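Local coordinates for protein EmGH1 (Erythrobacter marinus, PDB 5Z87) that probably hydrolyses beta-glucosidic bonds as a family 3 glycoside hydrolase, releasing glucose from short saccharides such as cellobiose, at residues A[36-50]-A[374-387]. Numbering follows the deposited sequence.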
# COMPACT_ATOMS: atom_id res chain seq x y z
N TYR A 36 6.88 35.61 37.33
CA TYR A 36 6.10 34.41 37.06
C TYR A 36 4.86 34.31 37.93
O TYR A 36 3.95 33.53 37.61
CB TYR A 36 6.99 33.16 37.20
CG TYR A 36 7.06 32.57 38.59
CD1 TYR A 36 6.09 31.69 39.05
CD2 TYR A 36 8.11 32.91 39.46
CE1 TYR A 36 6.14 31.15 40.34
CE2 TYR A 36 8.18 32.37 40.75
CZ TYR A 36 7.19 31.50 41.18
OH TYR A 36 7.23 30.96 42.45
N ARG A 37 4.78 35.08 39.01
CA ARG A 37 3.62 35.05 39.89
C ARG A 37 2.55 36.06 39.48
O ARG A 37 1.52 36.16 40.15
CB ARG A 37 4.06 35.31 41.34
CG ARG A 37 5.01 34.25 41.87
CD ARG A 37 5.51 34.57 43.27
NE ARG A 37 4.43 34.77 44.24
CZ ARG A 37 4.05 33.86 45.14
NH1 ARG A 37 4.67 32.68 45.19
NH2 ARG A 37 3.07 34.13 46.00
N ASP A 38 2.77 36.80 38.40
CA ASP A 38 1.82 37.78 37.92
C ASP A 38 0.78 37.09 37.03
O ASP A 38 1.07 36.74 35.88
CB ASP A 38 2.56 38.88 37.17
CG ASP A 38 1.65 39.98 36.68
OD1 ASP A 38 0.44 39.92 36.98
OD2 ASP A 38 2.15 40.89 35.98
N ARG A 39 -0.44 36.92 37.56
CA ARG A 39 -1.48 36.22 36.81
C ARG A 39 -2.00 37.03 35.62
O ARG A 39 -2.69 36.47 34.76
CB ARG A 39 -2.65 35.88 37.71
CG ARG A 39 -2.47 34.66 38.58
CD ARG A 39 -3.84 34.08 38.97
NE ARG A 39 -4.84 35.13 39.17
CZ ARG A 39 -4.91 35.90 40.26
NH1 ARG A 39 -5.85 36.83 40.35
NH2 ARG A 39 -4.04 35.73 41.24
N SER A 40 -1.72 38.33 35.57
CA SER A 40 -2.13 39.13 34.44
C SER A 40 -1.15 39.02 33.27
O SER A 40 -1.46 39.50 32.18
CB SER A 40 -2.27 40.60 34.85
OG SER A 40 -1.00 41.22 34.96
N LEU A 41 0.01 38.42 33.49
CA LEU A 41 0.96 38.19 32.41
C LEU A 41 0.54 36.99 31.55
O LEU A 41 -0.22 36.12 31.98
CB LEU A 41 2.36 37.94 32.97
CG LEU A 41 3.46 38.98 32.81
CD1 LEU A 41 4.79 38.37 33.24
CD2 LEU A 41 3.54 39.50 31.39
N SER A 42 1.07 36.96 30.33
CA SER A 42 0.78 35.86 29.42
C SER A 42 1.50 34.60 29.87
O SER A 42 2.56 34.67 30.51
CB SER A 42 1.20 36.21 27.99
OG SER A 42 2.61 36.07 27.86
N PRO A 43 0.94 33.42 29.56
CA PRO A 43 1.62 32.16 29.93
C PRO A 43 3.05 32.09 29.46
O PRO A 43 3.93 31.62 30.20
CB PRO A 43 0.75 31.09 29.26
CG PRO A 43 -0.63 31.69 29.28
CD PRO A 43 -0.43 33.19 29.08
N ALA A 44 3.32 32.55 28.23
CA ALA A 44 4.67 32.52 27.69
C ALA A 44 5.61 33.41 28.51
O ALA A 44 6.75 33.02 28.80
CB ALA A 44 4.65 32.97 26.22
N ARG A 45 5.16 34.60 28.89
CA ARG A 45 6.02 35.48 29.66
C ARG A 45 6.21 34.97 31.08
O ARG A 45 7.32 35.04 31.62
CB ARG A 45 5.46 36.90 29.62
CG ARG A 45 5.62 37.50 28.22
CD ARG A 45 4.96 38.86 28.04
NE ARG A 45 5.70 39.92 28.73
CZ ARG A 45 5.27 41.17 28.87
NH1 ARG A 45 4.10 41.52 28.35
NH2 ARG A 45 6.00 42.06 29.52
N ARG A 46 5.17 34.38 31.68
CA ARG A 46 5.36 33.78 33.00
C ARG A 46 6.32 32.60 32.93
O ARG A 46 7.11 32.38 33.85
CB ARG A 46 4.02 33.36 33.60
CG ARG A 46 3.08 34.54 33.84
CD ARG A 46 1.70 34.09 34.30
NE ARG A 46 1.76 33.47 35.61
CZ ARG A 46 0.72 32.95 36.25
NH1 ARG A 46 -0.49 32.97 35.69
NH2 ARG A 46 0.88 32.40 37.45
N ALA A 47 6.28 31.84 31.82
CA ALA A 47 7.16 30.67 31.72
C ALA A 47 8.62 31.08 31.56
O ALA A 47 9.51 30.48 32.16
CB ALA A 47 6.74 29.77 30.54
N ALA A 48 8.89 32.10 30.74
CA ALA A 48 10.26 32.60 30.63
C ALA A 48 10.77 33.10 31.98
O ALA A 48 11.88 32.77 32.40
CB ALA A 48 10.34 33.70 29.57
N ALA A 49 9.96 33.90 32.67
CA ALA A 49 10.39 34.44 33.96
C ALA A 49 10.71 33.31 34.94
O ALA A 49 11.70 33.38 35.68
CB ALA A 49 9.33 35.37 34.53
N LEU A 50 9.90 32.25 34.94
CA LEU A 50 10.15 31.14 35.86
C LEU A 50 11.38 30.36 35.45
O LEU A 50 12.19 29.96 36.30
CB LEU A 50 8.93 30.23 35.90
CG LEU A 50 9.06 28.95 36.74
CD1 LEU A 50 9.42 29.29 38.18
CD2 LEU A 50 7.79 28.09 36.67
N GLU A 374 10.70 25.21 28.79
CA GLU A 374 9.94 26.44 28.77
C GLU A 374 8.59 26.24 28.09
O GLU A 374 7.59 26.81 28.53
CB GLU A 374 10.75 27.57 28.10
CG GLU A 374 10.09 28.93 28.31
CD GLU A 374 10.92 30.10 27.80
OE1 GLU A 374 12.16 30.08 27.98
OE2 GLU A 374 10.31 31.03 27.22
N ARG A 375 8.55 25.43 27.02
CA ARG A 375 7.28 25.09 26.38
C ARG A 375 6.34 24.44 27.38
O ARG A 375 5.16 24.82 27.49
CB ARG A 375 7.52 24.15 25.19
CG ARG A 375 8.15 24.81 23.99
CD ARG A 375 9.06 23.87 23.25
NE ARG A 375 9.49 24.45 21.98
CZ ARG A 375 10.17 23.81 21.04
NH1 ARG A 375 10.53 22.54 21.21
NH2 ARG A 375 10.51 24.45 19.93
N ILE A 376 6.85 23.45 28.12
CA ILE A 376 6.07 22.75 29.14
C ILE A 376 5.51 23.73 30.17
O ILE A 376 4.32 23.71 30.50
CB ILE A 376 6.95 21.69 29.82
CG1 ILE A 376 7.38 20.63 28.81
CG2 ILE A 376 6.20 21.06 31.01
CD1 ILE A 376 6.22 19.83 28.27
N LEU A 377 6.38 24.60 30.71
CA LEU A 377 5.96 25.57 31.72
C LEU A 377 4.89 26.50 31.18
O LEU A 377 3.90 26.80 31.86
CB LEU A 377 7.17 26.36 32.21
CG LEU A 377 8.16 25.50 32.98
CD1 LEU A 377 9.41 26.30 33.30
CD2 LEU A 377 7.52 24.95 34.25
N ALA A 378 5.05 26.96 29.93
CA ALA A 378 4.06 27.87 29.36
C ALA A 378 2.71 27.19 29.24
O ALA A 378 1.66 27.81 29.51
CB ALA A 378 4.54 28.39 28.01
N ALA A 379 2.71 25.91 28.86
CA ALA A 379 1.45 25.17 28.78
C ALA A 379 0.82 25.05 30.16
O ALA A 379 -0.40 25.20 30.30
CB ALA A 379 1.69 23.79 28.15
N LYS A 380 1.64 24.80 31.19
CA LYS A 380 1.09 24.67 32.54
C LYS A 380 0.46 25.99 33.00
O LYS A 380 -0.65 25.99 33.57
CB LYS A 380 2.19 24.22 33.51
CG LYS A 380 2.68 22.82 33.23
CD LYS A 380 3.73 22.35 34.22
CE LYS A 380 3.82 20.82 34.18
NZ LYS A 380 4.87 20.24 35.07
N PHE A 381 1.12 27.12 32.76
CA PHE A 381 0.52 28.40 33.09
C PHE A 381 -0.81 28.58 32.36
O PHE A 381 -1.83 28.90 32.98
CB PHE A 381 1.49 29.54 32.77
CG PHE A 381 2.58 29.74 33.82
CD1 PHE A 381 2.25 30.16 35.11
CD2 PHE A 381 3.91 29.49 33.53
CE1 PHE A 381 3.23 30.33 36.10
CE2 PHE A 381 4.91 29.66 34.50
CZ PHE A 381 4.56 30.08 35.79
N LYS A 382 -0.82 28.32 31.05
CA LYS A 382 -2.03 28.46 30.24
C LYS A 382 -3.18 27.59 30.77
O LYS A 382 -4.35 28.01 30.74
CB LYS A 382 -1.73 28.10 28.78
CG LYS A 382 -2.94 28.25 27.84
CD LYS A 382 -2.54 28.47 26.37
CE LYS A 382 -3.77 28.70 25.50
NZ LYS A 382 -3.45 28.90 24.05
N CYS A 383 -2.88 26.38 31.25
CA CYS A 383 -3.91 25.52 31.80
C CYS A 383 -4.27 25.85 33.23
O CYS A 383 -5.12 25.16 33.81
CB CYS A 383 -3.47 24.05 31.71
SG CYS A 383 -3.32 23.51 29.98
N GLY A 384 -3.65 26.87 33.82
CA GLY A 384 -4.01 27.31 35.15
C GLY A 384 -3.47 26.46 36.29
O GLY A 384 -3.96 26.60 37.41
N LEU A 385 -2.49 25.59 36.04
CA LEU A 385 -2.02 24.71 37.11
C LEU A 385 -1.50 25.50 38.30
O LEU A 385 -1.59 25.03 39.44
CB LEU A 385 -0.91 23.76 36.63
CG LEU A 385 -1.07 22.89 35.38
CD1 LEU A 385 -0.27 21.62 35.54
CD2 LEU A 385 -2.51 22.57 35.08
N PHE A 386 -0.96 26.70 38.06
CA PHE A 386 -0.36 27.48 39.13
C PHE A 386 -1.40 28.25 39.94
O PHE A 386 -1.14 28.58 41.10
CB PHE A 386 0.66 28.47 38.56
CG PHE A 386 1.92 27.83 38.01
CD1 PHE A 386 1.98 27.36 36.70
CD2 PHE A 386 3.06 27.74 38.79
CE1 PHE A 386 3.17 26.81 36.19
CE2 PHE A 386 4.25 27.18 38.29
CZ PHE A 386 4.30 26.72 36.99
N ASP A 387 -2.57 28.51 39.36
CA ASP A 387 -3.53 29.45 39.91
C ASP A 387 -4.82 28.80 40.39
O ASP A 387 -5.76 29.52 40.75
CB ASP A 387 -3.84 30.52 38.85
CG ASP A 387 -2.58 31.12 38.22
OD1 ASP A 387 -1.61 31.39 38.97
OD2 ASP A 387 -2.55 31.32 36.99
O HOH W 1 -2.02 32.93 41.45
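Arg46 sets its CG beside the backbone N (chi1 -63°) and then bends at chi3, which lays the chain over Phe381 and sends the guanidinium on to Asp387. Phe381, its own CG also beside the backbone N, stands up between the helices; Arg46 CB sits over the centre of its ring, 3.7 Å from the centroid, in a CH-pi contact. The ring of Phe386 backs the other face, and Leu50 CD2 reaches both rings. Further along, the guanidinium meets Asp387 end-on, the two planes only 20° apart. Arg46 NH1 donates to Asp387 OD2 at 2.9 Å and Arg46 NH2 to Asp387 OD1 at 3.1 Å, each onto a syn lone pair. Side-on, Arg46 NE (3.0 Å) and NH2 also grip Tyr36 O, and NH1 has a further partner in Tyr222. An alanine in place of Arg46 would probably leave Asp387 without its paired guanidinium and Tyr36 O without these two donors, freeing the carboxylate to turn.

The axes of segments 43-50 and 374-382 approach to 7.8 Å, with 130° between their directions. Here Ala47 is the knob in a hole made by Glu374, Leu377, Ala378 and Phe381. Ala47 CB lies a tight 3.5 Å from Ala378 CA, so small residues set the spacing. Phe381 is the reciprocal knob, among Pro43, Arg46, Ala47 and Leu50. The contact thus ties helix 43-51 to helix 366-382, whose Ala379 packs on barrel strands 126-129 and 309-311. Arg46 is the polar hub: its buried guanidinium joins helix 43-51 to a carboxylate at the partly exposed margin, beyond helix 366-382, and holds the preceding loop through Tyr36 O.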